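Local coordinates for protein AlyGC (Glaciecola chathamensis, PDB 5GKD) that cleaves the polysaccharide alginate as a family 6 polysaccharide lyase, probably by beta-elimination, at residues Trp31-Val36 against Thr61-Leu66; Gly77-Asp82 against Val424-Lys429; Asn613-Gln618 against Ile644-Gly649. One frame throughout, in Å; residues are numbered along the deposited sequence.

In the fold
Contacts 1 and 2 lie near the N-terminal end of the first parallel beta-helix. Their centres are about 15 Å apart, and they meet where Gly62 N probably hydrogen-bonds to Asp82 O at 2.9 Å. Strands 58-62 and 73-81 are neighbours there. Contact 3 belongs to the second, C-terminal series of parallel coils. Its centre is about 53 Å from that of contact 1 and about 52 Å from that of contact 2, nearest atoms about 40 Å apart. The calcium site of Asn180, Glu183, Glu212 and Glu214 includes no residue of these segments. Strands 35-41 and 65-69 of contact 1 begin the parallel row that later includes 214-219, which carries Glu214, part of both calcium and carbonate sites.

Contact 1 of 3, residues Trp31-Val36 against Thr61-Leu66; sequences WRDFEV and TGQSNL
Thr61 O is gripped by two donors, Asp33 N from across the contact at 2.9 Å and Ser64 OG from its own segment at 2.7 Å. They reach the oxygen from opposite faces of its carbonyl plane. The same Ser64 OG accepts the N-H of Phe34 at 2.8 Å. OG is anti to the carbonyl carbon (chi1 -68°), which sets it between Phe34 N and Thr61 O. An alanine in place of this serine would probably leave Phe34 N without this acceptor and Thr61 O with one donor fewer.

The Asp33 side chain adds a bond of its own across the corner. Its OD1 takes the N-H of Gln63 on the anti lone pair, at 2.9 Å and nearly straight (167°). A water also donates to this OD1 and to Gln63 OE1.

These are stacked corners of a parallel beta-helix, the fold of the pectate lyase-like clan. Arg32 pairs with Thr61 before the corner, and Glu35 and Val36 pair with Asn65 and Leu66 after it. The register shifts by one residue in between.

The Arg32 chain bends at the CB-CG bond and lays one guanidinium face over Gly62. Gly62 CA lies 3.6 Å above the plane, over its centre. After the corner, on the face of Glu35 and Asn65, Asn65 OD1 comes to 3.2 Å from Glu35 CA. Its amide plane is steeply turned against the Glu35 carboxylate, and a water joins Glu35 OE1 to Asn65 ND2. Glu35 OE2 forms a salt bridge with Lys475 of the second subunit. On the face of Val36 and Leu66, Val36 CG1 packs against Leu66 CD1 at 3.6 Å. Val36 CG2 sits over the centre of one face of the Phe34 ring, and Phe34 itself touches Pro8 at the start of helix 8-17.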
ATOM      1  N   TRP A  31       4.854  31.753  -2.721  1.00 22.27           N
ATOM      2  CA  TRP A  31       3.441  31.705  -3.087  1.00 23.03           C
ATOM      3  C   TRP A  31       3.001  30.256  -2.994  1.00 22.09           C
ATOM      4  O   TRP A  31       3.346  29.450  -3.861  1.00 22.65           O
ATOM      5  CB  TRP A  31       3.207  32.239  -4.497  1.00 20.23           C
ATOM      6  CG  TRP A  31       3.671  33.623  -4.700  1.00 17.38           C
ATOM      7  CD1 TRP A  31       4.944  34.083  -4.599  1.00 16.98           C
ATOM      8  CD2 TRP A  31       2.864  34.743  -5.047  1.00 18.07           C
ATOM      9  NE1 TRP A  31       4.981  35.420  -4.850  1.00 17.81           N
ATOM     10  CE2 TRP A  31       3.715  35.853  -5.137  1.00 16.81           C
ATOM     11  CE3 TRP A  31       1.495  34.913  -5.297  1.00 19.42           C
ATOM     12  CZ2 TRP A  31       3.255  37.120  -5.471  1.00 16.34           C
ATOM     13  CZ3 TRP A  31       1.032  36.179  -5.630  1.00 21.33           C
ATOM     14  CH2 TRP A  31       1.910  37.267  -5.707  1.00 17.24           C
ATOM     15  N   ARG A  32       2.239  29.925  -1.958  1.00 19.86           N
ATOM     16  CA  ARG A  32       1.849  28.547  -1.712  1.00 22.77           C
ATOM     17  C   ARG A  32       0.472  28.276  -2.305  1.00 23.31           C
ATOM     18  O   ARG A  32      -0.414  29.130  -2.260  1.00 25.04           O
ATOM     19  CB  ARG A  32       1.866  28.229  -0.212  1.00 25.99           C
ATOM     20  CG  ARG A  32       1.596  26.755   0.104  1.00 26.93           C
ATOM     21  CD  ARG A  32       2.514  26.156   1.167  1.00 26.90           C
ATOM     22  NE  ARG A  32       2.252  24.720   1.303  1.00 36.95           N
ATOM     23  CZ  ARG A  32       3.127  23.729   1.080  1.00 32.86           C
ATOM     24  NH1 ARG A  32       4.393  23.970   0.722  1.00 26.27           N
ATOM     25  NH2 ARG A  32       2.722  22.472   1.224  1.00 24.53           N
ATOM     26  N   ASP A  33       0.304  27.089  -2.885  1.00 22.00           N
ATOM     27  CA  ASP A  33      -0.982  26.665  -3.438  1.00 20.20           C
ATOM     28  C   ASP A  33      -1.523  27.680  -4.445  1.00 21.23           C
ATOM     29  O   ASP A  33      -2.701  28.024  -4.429  1.00 22.70           O
ATOM     30  CB  ASP A  33      -2.009  26.433  -2.324  1.00 24.13           C
ATOM     31  CG  ASP A  33      -1.550  25.407  -1.291  1.00 25.74           C
ATOM     32  OD1 ASP A  33      -0.737  24.518  -1.609  1.00 22.07           O
ATOM     33  OD2 ASP A  33      -2.027  25.494  -0.148  1.00 30.12           O
ATOM     34  N   PHE A  34      -0.654  28.169  -5.325  1.00 22.22           N
ATOM     35  CA  PHE A  34      -1.004  29.187  -6.310  1.00 18.12           C
ATOM     36  C   PHE A  34      -1.148  28.524  -7.679  1.00 21.29           C
ATOM     37  O   PHE A  34      -0.152  28.261  -8.352  1.00 18.89           O
ATOM     38  CB  PHE A  34       0.057  30.283  -6.338  1.00 19.45           C
ATOM     39  CG  PHE A  34      -0.347  31.512  -7.115  1.00 21.64           C
ATOM     40  CD1 PHE A  34      -1.668  31.716  -7.491  1.00 17.92           C
ATOM     41  CD2 PHE A  34       0.593  32.461  -7.469  1.00 18.52           C
ATOM     42  CE1 PHE A  34      -2.033  32.845  -8.189  1.00 17.21           C
ATOM     43  CE2 PHE A  34       0.219  33.589  -8.185  1.00 18.44           C
ATOM     44  CZ  PHE A  34      -1.092  33.776  -8.539  1.00 15.65           C
ATOM     45  N   GLU A  35      -2.394  28.288  -8.097  1.00 19.53           N
ATOM     46  CA  GLU A  35      -2.706  27.787  -9.438  1.00 19.61           C
ATOM     47  C   GLU A  35      -2.830  28.980 -10.378  1.00 20.35           C
ATOM     48  O   GLU A  35      -3.868  29.637 -10.427  1.00 18.40           O
ATOM     49  CB  GLU A  35      -3.986  26.958  -9.424  1.00 19.84           C
ATOM     50  CG  GLU A  35      -3.868  25.666  -8.657  1.00 21.95           C
ATOM     51  CD  GLU A  35      -5.151  24.845  -8.659  1.00 26.15           C
ATOM     52  OE1 GLU A  35      -5.500  24.259  -9.709  1.00 32.31           O
ATOM     53  OE2 GLU A  35      -5.795  24.766  -7.601  1.00 28.69           O
ATOM     54  N   VAL A  36      -1.770  29.258 -11.132  1.00 21.92           N
ATOM     55  CA  VAL A  36      -1.681  30.452 -11.959  1.00 18.98           C
ATOM     56  C   VAL A  36      -2.346  30.175 -13.298  1.00 21.48           C
ATOM     57  O   VAL A  36      -1.966  29.240 -14.001  1.00 22.43           O
ATOM     58  CB  VAL A  36      -0.220  30.878 -12.164  1.00 21.19           C
ATOM     59  CG1 VAL A  36      -0.145  32.098 -13.070  1.00 18.83           C
ATOM     60  CG2 VAL A  36       0.464  31.130 -10.820  1.00 18.41           C
ATOM     61  N   THR A  61       4.979  27.095  -4.469  1.00 17.23           N
ATOM     62  CA  THR A  61       5.120  25.897  -3.654  1.00 18.24           C
ATOM     63  C   THR A  61       3.754  25.268  -3.385  1.00 18.75           C
ATOM     64  O   THR A  61       2.704  25.797  -3.757  1.00 20.13           O
ATOM     65  CB  THR A  61       5.825  26.203  -2.324  1.00 21.87           C
ATOM     66  OG1 THR A  61       4.982  27.023  -1.493  1.00 21.62           O
ATOM     67  CG2 THR A  61       7.147  26.909  -2.567  1.00 18.34           C
ATOM     68  N   GLY A  62       3.779  24.119  -2.730  1.00 18.15           N
ATOM     69  CA  GLY A  62       2.541  23.404  -2.478  1.00 21.43           C
ATOM     70  C   GLY A  62       1.890  22.997  -3.779  1.00 20.58           C
ATOM     71  O   GLY A  62       2.561  22.638  -4.751  1.00 18.39           O
ATOM     72  N   GLN A  63       0.561  23.076  -3.813  1.00 21.94           N
ATOM     73  CA  GLN A  63      -0.200  22.660  -4.993  1.00 22.22           C
ATOM     74  C   GLN A  63      -0.382  23.855  -5.924  1.00 20.31           C
ATOM     75  O   GLN A  63      -1.476  24.366  -6.128  1.00 23.00           O
ATOM     76  CB  GLN A  63      -1.524  22.024  -4.592  1.00 19.73           C
ATOM     77  CG  GLN A  63      -1.371  20.561  -4.206  1.00 23.31           C
ATOM     78  CD  GLN A  63      -0.383  20.388  -3.060  1.00 25.56           C
ATOM     79  OE1 GLN A  63      -0.709  20.667  -1.905  1.00 30.44           O
ATOM     80  NE2 GLN A  63       0.838  19.986  -3.379  1.00 24.58           N
ATOM     81  N   SER A  64       0.748  24.293  -6.482  1.00 20.44           N
ATOM     82  CA  SER A  64       0.838  25.372  -7.451  1.00 18.28           C
ATOM     83  C   SER A  64       1.026  24.790  -8.840  1.00 19.30           C
ATOM     84  O   SER A  64       1.507  23.667  -9.001  1.00 18.80           O
ATOM     85  CB  SER A  64       2.010  26.303  -7.137  1.00 16.85           C
ATOM     86  OG  SER A  64       1.821  27.024  -5.951  1.00 19.87           O
ATOM     87  N   ASN A  65       0.646  25.570  -9.846  1.00 17.28           N
ATOM     88  CA  ASN A  65       0.878  25.189 -11.233  1.00 19.95           C
ATOM     89  C   ASN A  65       0.712  26.440 -12.090  1.00 18.51           C
ATOM     90  O   ASN A  65       0.483  27.537 -11.576  1.00 20.05           O
ATOM     91  CB  ASN A  65      -0.043  24.038 -11.663  1.00 21.66           C
ATOM     92  CG  ASN A  65      -1.528  24.410 -11.646  1.00 21.53           C
ATOM     93  OD1 ASN A  65      -1.894  25.577 -11.667  1.00 21.47           O
ATOM     94  ND2 ASN A  65      -2.384  23.397 -11.616  1.00 20.16           N
ATOM     95  N   LEU A  66       0.851  26.274 -13.402  1.00 19.88           N
ATOM     96  CA  LEU A  66       0.819  27.401 -14.328  1.00 19.30           C
ATOM     97  C   LEU A  66       0.151  26.989 -15.630  1.00 19.05           C
ATOM     98  O   LEU A  66       0.481  25.944 -16.200  1.00 19.06           O
ATOM     99  CB  LEU A  66       2.228  27.931 -14.607  1.00 18.11           C
ATOM    100  CG  LEU A  66       2.421  28.916 -15.770  1.00 17.80           C
ATOM    101  CD1 LEU A  66       1.642  30.194 -15.547  1.00 16.86           C
ATOM    102  CD2 LEU A  66       3.895  29.222 -15.975  1.00 17.47           C
TER
HETATM  103  O   HOH W   1       0.129  22.557  -0.061  1.00 27.18           O
HETATM  104  O   HOH W   2       6.175  26.301   0.999  1.00 30.42           O
HETATM  105  O   HOH W   3      -3.924  24.651  -4.910  1.00 28.63           O
HETATM  106  O   HOH W   4      -5.342  24.447 -12.316  1.00 31.80           O
HETATM  107  O   HOH W   5      -3.593  27.089 -13.260  1.00 18.37           O

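Contact 2 of 3, residues Gly77-Asp82 against Val424-Lys429; sequences GLVFKD and VSWYPK
Val79 and Trp426 make the closest apolar contact here. Val79 CG2 meets CZ3 of the indole at 3.6 Å, at the ring edge and near its plane. The two side chains pass each other in opposite directions. The other branch, CG1, lies anti to the backbone N (chi1 179°) and reaches Tyr427 CE1 at 3.9 Å. One valine thus serves two aromatic side chains with its two methyls. Gly77 CA adds a looser touch, 4.2 Å from Trp426 CZ2. Within the loop, Val424 CG2 lies over the centre of one indole face.

Polar links are few. A water donates to Tyr427 OH at 3.0 Å and makes a weak bond with Lys81 NZ. The firmer polar partners belong to the neighbouring strand 105-112. Trp426 NE1 bonds to Gln108 OE1, and Tyr427 OH to Asp112 OD2.

The loop holding the type I turn Val424-Tyr427 lies against strand 73-81 on the outside of the beta-helix, and both aromatics also touch Val110. Apolar burial thus joins the loop to strand 73-81, while hydrogen bonds to strand 105-112 fix the polar ends of Trp426 and Tyr427.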
ATOM      1  N   GLY A  77      11.313  33.674 -14.770  1.00 17.91           N
ATOM      2  CA  GLY A  77      11.845  33.995 -13.457  1.00 19.13           C
ATOM      3  C   GLY A  77      11.067  33.439 -12.291  1.00 19.55           C
ATOM      4  O   GLY A  77      10.889  34.139 -11.288  1.00 21.97           O
ATOM      5  N   LEU A  78      10.594  32.198 -12.397  1.00 15.58           N
ATOM      6  CA  LEU A  78       9.872  31.525 -11.326  1.00 17.86           C
ATOM      7  C   LEU A  78      10.582  30.227 -10.964  1.00 17.46           C
ATOM      8  O   LEU A  78      11.256  29.613 -11.798  1.00 20.11           O
ATOM      9  CB  LEU A  78       8.418  31.210 -11.740  1.00 18.04           C
ATOM     10  CG  LEU A  78       7.591  32.344 -12.360  1.00 17.05           C
ATOM     11  CD1 LEU A  78       6.226  31.844 -12.809  1.00 12.91           C
ATOM     12  CD2 LEU A  78       7.470  33.497 -11.362  1.00 18.51           C
ATOM     13  N   VAL A  79      10.403  29.805  -9.720  1.00 18.21           N
ATOM     14  CA  VAL A  79      10.917  28.539  -9.217  1.00 15.88           C
ATOM     15  C   VAL A  79       9.745  27.759  -8.630  1.00 19.46           C
ATOM     16  O   VAL A  79       9.105  28.226  -7.678  1.00 17.82           O
ATOM     17  CB  VAL A  79      12.005  28.733  -8.152  1.00 18.14           C
ATOM     18  CG1 VAL A  79      12.492  27.370  -7.637  1.00 15.53           C
ATOM     19  CG2 VAL A  79      13.175  29.548  -8.704  1.00 18.23           C
ATOM     20  N   PHE A  80       9.460  26.581  -9.194  1.00 18.63           N
ATOM     21  CA  PHE A  80       8.551  25.628  -8.567  1.00 16.05           C
ATOM     22  C   PHE A  80       9.379  24.645  -7.746  1.00 18.24           C
ATOM     23  O   PHE A  80      10.293  24.004  -8.270  1.00 18.57           O
ATOM     24  CB  PHE A  80       7.698  24.868  -9.585  1.00 15.65           C
ATOM     25  CG  PHE A  80       6.790  25.732 -10.411  1.00 15.82           C
ATOM     26  CD1 PHE A  80       7.294  26.489 -11.470  1.00 18.11           C
ATOM     27  CD2 PHE A  80       5.436  25.761 -10.166  1.00 16.67           C
ATOM     28  CE1 PHE A  80       6.462  27.297 -12.231  1.00 15.03           C
ATOM     29  CE2 PHE A  80       4.594  26.555 -10.930  1.00 19.01           C
ATOM     30  CZ  PHE A  80       5.107  27.318 -11.963  1.00 17.34           C
ATOM     31  N   LYS A  81       9.055  24.535  -6.461  1.00 18.64           N
ATOM     32  CA  LYS A  81       9.727  23.628  -5.539  1.00 19.53           C
ATOM     33  C   LYS A  81       8.801  23.419  -4.354  1.00 18.51           C
ATOM     34  O   LYS A  81       7.807  24.130  -4.198  1.00 18.18           O
ATOM     35  CB  LYS A  81      11.081  24.188  -5.083  1.00 19.76           C
ATOM     36  CG  LYS A  81      10.951  25.346  -4.099  1.00 20.96           C
ATOM     37  CD  LYS A  81      12.307  25.779  -3.560  1.00 24.00           C
ATOM     38  CE  LYS A  81      12.129  26.684  -2.355  1.00 28.49           C
ATOM     39  NZ  LYS A  81      13.425  27.189  -1.807  1.00 35.55           N
ATOM     40  N   ASP A  82       9.150  22.449  -3.510  1.00 22.46           N
ATOM     41  CA  ASP A  82       8.408  22.141  -2.278  1.00 19.15           C
ATOM     42  C   ASP A  82       6.918  21.981  -2.550  1.00 18.43           C
ATOM     43  O   ASP A  82       6.078  22.578  -1.881  1.00 19.57           O
ATOM     44  CB  ASP A  82       8.633  23.209  -1.206  1.00 20.20           C
ATOM     45  CG  ASP A  82      10.091  23.355  -0.813  1.00 23.39           C
ATOM     46  OD1 ASP A  82      10.853  22.375  -0.903  1.00 28.15           O
ATOM     47  OD2 ASP A  82      10.473  24.462  -0.403  1.00 27.80           O
ATOM     48  N   VAL A 424      19.612  28.557 -16.255  1.00 21.89           N
ATOM     49  CA  VAL A 424      19.685  29.914 -15.721  1.00 20.77           C
ATOM     50  C   VAL A 424      20.953  30.086 -14.885  1.00 22.30           C
ATOM     51  O   VAL A 424      21.415  29.165 -14.206  1.00 23.38           O
ATOM     52  CB  VAL A 424      18.427  30.266 -14.893  1.00 17.86           C
ATOM     53  CG1 VAL A 424      17.201  30.113 -15.739  1.00 19.07           C
ATOM     54  CG2 VAL A 424      18.298  29.378 -13.696  1.00 18.57           C
ATOM     55  N   SER A 425      21.529  31.284 -14.948  1.00 22.32           N
ATOM     56  CA  SER A 425      22.735  31.573 -14.183  1.00 25.18           C
ATOM     57  C   SER A 425      22.471  31.688 -12.686  1.00 24.19           C
ATOM     58  O   SER A 425      23.406  31.584 -11.895  1.00 24.99           O
ATOM     59  CB  SER A 425      23.369  32.867 -14.692  1.00 27.97           C
ATOM     60  OG  SER A 425      22.524  33.974 -14.427  1.00 29.68           O
ATOM     61  N   TRP A 426      21.216  31.882 -12.287  1.00 25.17           N
ATOM     62  CA  TRP A 426      20.862  32.238 -10.924  1.00 21.46           C
ATOM     63  C   TRP A 426      20.337  31.059 -10.118  1.00 23.85           C
ATOM     64  O   TRP A 426      19.857  31.251  -8.995  1.00 26.16           O
ATOM     65  CB  TRP A 426      19.848  33.387 -10.944  1.00 19.05           C
ATOM     66  CG  TRP A 426      18.678  33.203 -11.898  1.00 20.43           C
ATOM     67  CD1 TRP A 426      18.543  33.746 -13.139  1.00 16.70           C
ATOM     68  CD2 TRP A 426      17.482  32.439 -11.661  1.00 15.95           C
ATOM     69  NE1 TRP A 426      17.339  33.365 -13.687  1.00 22.05           N
ATOM     70  CE2 TRP A 426      16.678  32.557 -12.799  1.00 15.06           C
ATOM     71  CE3 TRP A 426      17.019  31.671 -10.586  1.00 22.29           C
ATOM     72  CZ2 TRP A 426      15.440  31.935 -12.904  1.00 19.70           C
ATOM     73  CZ3 TRP A 426      15.780  31.052 -10.689  1.00 19.13           C
ATOM     74  CH2 TRP A 426      15.005  31.193 -11.833  1.00 15.67           C
ATOM     75  N   TYR A 427      20.415  29.842 -10.659  1.00 23.39           N
ATOM     76  CA  TYR A 427      19.998  28.662  -9.911  1.00 22.80           C
ATOM     77  C   TYR A 427      21.047  27.575 -10.125  1.00 23.96           C
ATOM     78  O   TYR A 427      21.353  27.240 -11.277  1.00 25.87           O
ATOM     79  CB  TYR A 427      18.626  28.175 -10.357  1.00 20.56           C
ATOM     80  CG  TYR A 427      17.894  27.351  -9.328  1.00 21.09           C
ATOM     81  CD1 TYR A 427      17.100  27.961  -8.362  1.00 16.38           C
ATOM     82  CD2 TYR A 427      17.978  25.970  -9.328  1.00 19.80           C
ATOM     83  CE1 TYR A 427      16.423  27.214  -7.433  1.00 18.14           C
ATOM     84  CE2 TYR A 427      17.298  25.217  -8.385  1.00 19.54           C
ATOM     85  CZ  TYR A 427      16.518  25.851  -7.447  1.00 20.25           C
ATOM     86  OH  TYR A 427      15.829  25.130  -6.499  1.00 23.99           O
ATOM     87  N   PRO A 428      21.599  27.004  -9.053  1.00 24.65           N
ATOM     88  CA  PRO A 428      22.750  26.104  -9.198  1.00 22.10           C
ATOM     89  C   PRO A 428      22.374  24.747  -9.764  1.00 22.91           C
ATOM     90  O   PRO A 428      21.276  24.240  -9.550  1.00 26.24           O
ATOM     91  CB  PRO A 428      23.272  25.969  -7.762  1.00 20.93           C
ATOM     92  CG  PRO A 428      22.032  26.158  -6.927  1.00 27.30           C
ATOM     93  CD  PRO A 428      21.262  27.246  -7.642  1.00 20.22           C
ATOM     94  N   LYS A 429      23.316  24.163 -10.502  1.00 25.99           N
ATOM     95  CA  LYS A 429      23.236  22.777 -10.950  1.00 24.34           C
ATOM     96  C   LYS A 429      24.005  21.918  -9.954  1.00 25.60           C
ATOM     97  O   LYS A 429      25.202  22.115  -9.756  1.00 29.29           O
ATOM     98  CB  LYS A 429      23.802  22.632 -12.363  1.00 22.63           C
ATOM     99  CG  LYS A 429      23.111  23.531 -13.394  1.00 22.56           C
ATOM    100  CD  LYS A 429      23.656  23.328 -14.792  1.00 18.53           C
ATOM    101  CE  LYS A 429      22.874  24.148 -15.818  1.00 23.16           C
ATOM    102  NZ  LYS A 429      23.046  25.610 -15.646  1.00 23.50           N
TER
HETATM  103  O   HOH W   6      16.076  25.899  -3.597  1.00 44.74           O

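Contact 3 of 3, residues Asn613-Gln618 against Ile644-Gly649; sequences NVSDLQ and IFNEVG
Val614 CG1 is anti to its backbone N (chi1 176°), which sends it to Val648 CG2 at 3.9 Å. Phe645 CG is instead anti to the carbonyl carbon, and this torsion (chi1 -51°) swings the ring toward Val614. The CD1 edge meets Val614 there: Val614 CB lies in the ring plane, 3.9 Å from Phe645 CD1. Further along, Leu617 CD2 packs on Val648 CG1 at 3.7 Å. All four side chains point to the same side of the chain as it rounds the corner.

Before the corner, Asn613, Ser615, Ile644 and Asn646 point to the other face. Asn613 ND2 rests beside Ile644 CB at 3.6 Å, and Ser615 OG comes equally close to Asn646 CB.

The backbones run parallel and in register. Val614 N bonds to Ile644 O, and Val614 O receives Asn646 N at 2.8 Å. Both chains then turn a corner together, at Asp616 and Glu647, each with positive phi. The ladder continues through it: Asp616 N bonds to Asn646 O, and Leu617 N to Glu647 O at 3.2 Å. Gly649 N to Leu617 O closes it.

Such stacked corners mark successive coils of a parallel beta-helix. Strand 581-585 flanks 613-617, where Asp616 OD2 bonds to His584 ND1. Strand 667-676 pairs with 644-648 on its other side, with Asn676 ND2 bonded to Asn646 OD1 and Phe675 meeting the ring of Phe645.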
ATOM      1  N   ASN A 613      26.630 -15.979   3.726  1.00 25.54           N
ATOM      2  CA  ASN A 613      26.248 -17.279   4.243  1.00 25.49           C
ATOM      3  C   ASN A 613      24.848 -17.195   4.828  1.00 26.06           C
ATOM      4  O   ASN A 613      24.567 -16.332   5.660  1.00 29.21           O
ATOM      5  CB  ASN A 613      27.266 -17.746   5.293  1.00 30.29           C
ATOM      6  CG  ASN A 613      27.144 -19.199   5.600  1.00 34.50           C
ATOM      7  OD1 ASN A 613      26.150 -19.633   6.169  1.00 39.58           O
ATOM      8  ND2 ASN A 613      28.146 -19.978   5.213  1.00 37.49           N
ATOM      9  N   VAL A 614      23.977 -18.091   4.383  1.00 28.65           N
ATOM     10  CA  VAL A 614      22.579 -18.130   4.781  1.00 25.35           C
ATOM     11  C   VAL A 614      22.247 -19.554   5.190  1.00 29.29           C
ATOM     12  O   VAL A 614      22.449 -20.485   4.400  1.00 31.27           O
ATOM     13  CB  VAL A 614      21.646 -17.685   3.640  1.00 27.26           C
ATOM     14  CG1 VAL A 614      20.187 -17.825   4.062  1.00 25.28           C
ATOM     15  CG2 VAL A 614      21.968 -16.265   3.188  1.00 25.51           C
ATOM     16  N   SER A 615      21.705 -19.728   6.397  1.00 29.18           N
ATOM     17  CA  SER A 615      21.431 -21.062   6.914  1.00 27.58           C
ATOM     18  C   SER A 615      20.130 -21.092   7.703  1.00 30.18           C
ATOM     19  O   SER A 615      19.889 -20.226   8.550  1.00 29.81           O
ATOM     20  CB  SER A 615      22.588 -21.535   7.800  1.00 32.44           C
ATOM     21  OG  SER A 615      22.411 -22.888   8.156  1.00 39.37           O
ATOM     22  N   ASP A 616      19.304 -22.101   7.429  1.00 31.13           N
ATOM     23  CA  ASP A 616      18.031 -22.324   8.122  1.00 29.80           C
ATOM     24  C   ASP A 616      17.066 -21.154   7.891  1.00 30.82           C
ATOM     25  O   ASP A 616      16.582 -20.501   8.823  1.00 30.36           O
ATOM     26  CB  ASP A 616      18.262 -22.587   9.619  1.00 29.14           C
ATOM     27  CG  ASP A 616      17.002 -23.033  10.334  1.00 39.52           C
ATOM     28  OD1 ASP A 616      16.088 -23.571   9.662  1.00 43.78           O
ATOM     29  OD2 ASP A 616      16.917 -22.841  11.572  1.00 40.65           O
ATOM     30  N   LEU A 617      16.797 -20.902   6.613  1.00 29.72           N
ATOM     31  CA  LEU A 617      15.866 -19.873   6.159  1.00 25.13           C
ATOM     32  C   LEU A 617      14.661 -20.588   5.572  1.00 24.67           C
ATOM     33  O   LEU A 617      14.784 -21.277   4.556  1.00 25.81           O
ATOM     34  CB  LEU A 617      16.531 -18.964   5.119  1.00 24.21           C
ATOM     35  CG  LEU A 617      15.696 -18.044   4.213  1.00 24.39           C
ATOM     36  CD1 LEU A 617      15.148 -16.885   5.003  1.00 21.03           C
ATOM     37  CD2 LEU A 617      16.525 -17.523   3.033  1.00 20.64           C
ATOM     38  N   GLN A 618      13.493 -20.424   6.190  1.00 24.07           N
ATOM     39  CA  GLN A 618      12.335 -21.155   5.681  1.00 24.18           C
ATOM     40  C   GLN A 618      11.879 -20.621   4.324  1.00 25.86           C
ATOM     41  O   GLN A 618      11.389 -21.391   3.490  1.00 25.83           O
ATOM     42  CB  GLN A 618      11.188 -21.110   6.686  1.00 25.18           C
ATOM     43  CG  GLN A 618      11.512 -21.681   8.056  1.00 28.82           C
ATOM     44  CD  GLN A 618      12.156 -23.029   7.956  1.00 36.58           C
ATOM     45  OE1 GLN A 618      11.523 -23.997   7.534  1.00 44.65           O
ATOM     46  NE2 GLN A 618      13.436 -23.108   8.323  1.00 38.67           N
ATOM     47  N   ILE A 644      27.247 -19.461   0.345  1.00 28.19           N
ATOM     48  CA  ILE A 644      26.883 -20.775   0.840  1.00 28.92           C
ATOM     49  C   ILE A 644      25.484 -20.668   1.412  1.00 25.65           C
ATOM     50  O   ILE A 644      25.249 -19.887   2.341  1.00 30.82           O
ATOM     51  CB  ILE A 644      27.875 -21.291   1.895  1.00 30.98           C
ATOM     52  CG1 ILE A 644      29.255 -21.497   1.273  1.00 32.12           C
ATOM     53  CG2 ILE A 644      27.372 -22.585   2.523  1.00 31.14           C
ATOM     54  CD1 ILE A 644      30.114 -20.250   1.265  1.00 40.90           C
ATOM     55  N   PHE A 645      24.562 -21.444   0.862  1.00 24.87           N
ATOM     56  CA  PHE A 645      23.176 -21.471   1.306  1.00 27.78           C
ATOM     57  C   PHE A 645      22.877 -22.860   1.856  1.00 30.01           C
ATOM     58  O   PHE A 645      22.987 -23.848   1.122  1.00 31.25           O
ATOM     59  CB  PHE A 645      22.215 -21.139   0.152  1.00 27.09           C
ATOM     60  CG  PHE A 645      22.550 -19.872  -0.627  1.00 26.26           C
ATOM     61  CD1 PHE A 645      22.455 -18.614  -0.039  1.00 28.26           C
ATOM     62  CD2 PHE A 645      22.870 -19.941  -1.975  1.00 26.95           C
ATOM     63  CE1 PHE A 645      22.721 -17.453  -0.768  1.00 23.57           C
ATOM     64  CE2 PHE A 645      23.145 -18.785  -2.713  1.00 23.88           C
ATOM     65  CZ  PHE A 645      23.063 -17.537  -2.103  1.00 22.67           C
ATOM     66  N   ASN A 646      22.489 -22.944   3.135  1.00 31.60           N
ATOM     67  CA  ASN A 646      22.142 -24.216   3.769  1.00 31.25           C
ATOM     68  C   ASN A 646      20.697 -24.219   4.240  1.00 29.09           C
ATOM     69  O   ASN A 646      20.258 -23.279   4.911  1.00 34.89           O
ATOM     70  CB  ASN A 646      23.036 -24.537   4.980  1.00 36.74           C
ATOM     71  CG  ASN A 646      24.516 -24.449   4.670  1.00 38.88           C
ATOM     72  OD1 ASN A 646      25.090 -25.352   4.055  1.00 45.11           O
ATOM     73  ND2 ASN A 646      25.157 -23.380   5.144  1.00 42.33           N
ATOM     74  N   GLU A 647      19.978 -25.294   3.928  1.00 29.36           N
ATOM     75  CA  GLU A 647      18.606 -25.506   4.400  1.00 31.58           C
ATOM     76  C   GLU A 647      17.737 -24.269   4.141  1.00 31.07           C
ATOM     77  O   GLU A 647      17.203 -23.643   5.055  1.00 30.99           O
ATOM     78  CB  GLU A 647      18.600 -25.880   5.884  1.00 30.66           C
ATOM     79  CG  GLU A 647      19.417 -27.112   6.251  1.00 30.98           C
ATOM     80  CD  GLU A 647      18.676 -28.421   6.004  1.00 40.00           C
ATOM     81  OE1 GLU A 647      17.479 -28.392   5.625  1.00 35.28           O
ATOM     82  OE2 GLU A 647      19.289 -29.491   6.214  1.00 44.03           O
ATOM     83  N   VAL A 648      17.601 -23.923   2.864  1.00 30.99           N
ATOM     84  CA  VAL A 648      16.957 -22.682   2.447  1.00 26.14           C
ATOM     85  C   VAL A 648      15.735 -23.002   1.595  1.00 29.85           C
ATOM     86  O   VAL A 648      15.797 -23.857   0.704  1.00 28.44           O
ATOM     87  CB  VAL A 648      17.936 -21.776   1.678  1.00 25.45           C
ATOM     88  CG1 VAL A 648      17.201 -20.601   1.069  1.00 28.96           C
ATOM     89  CG2 VAL A 648      19.042 -21.301   2.590  1.00 23.90           C
ATOM     90  N   GLY A 649      14.623 -22.325   1.877  1.00 28.08           N
ATOM     91  CA  GLY A 649      13.488 -22.303   0.979  1.00 25.34           C
ATOM     92  C   GLY A 649      12.442 -23.378   1.163  1.00 27.28           C
ATOM     93  O   GLY A 649      11.476 -23.407   0.396  1.00 24.62           O
TER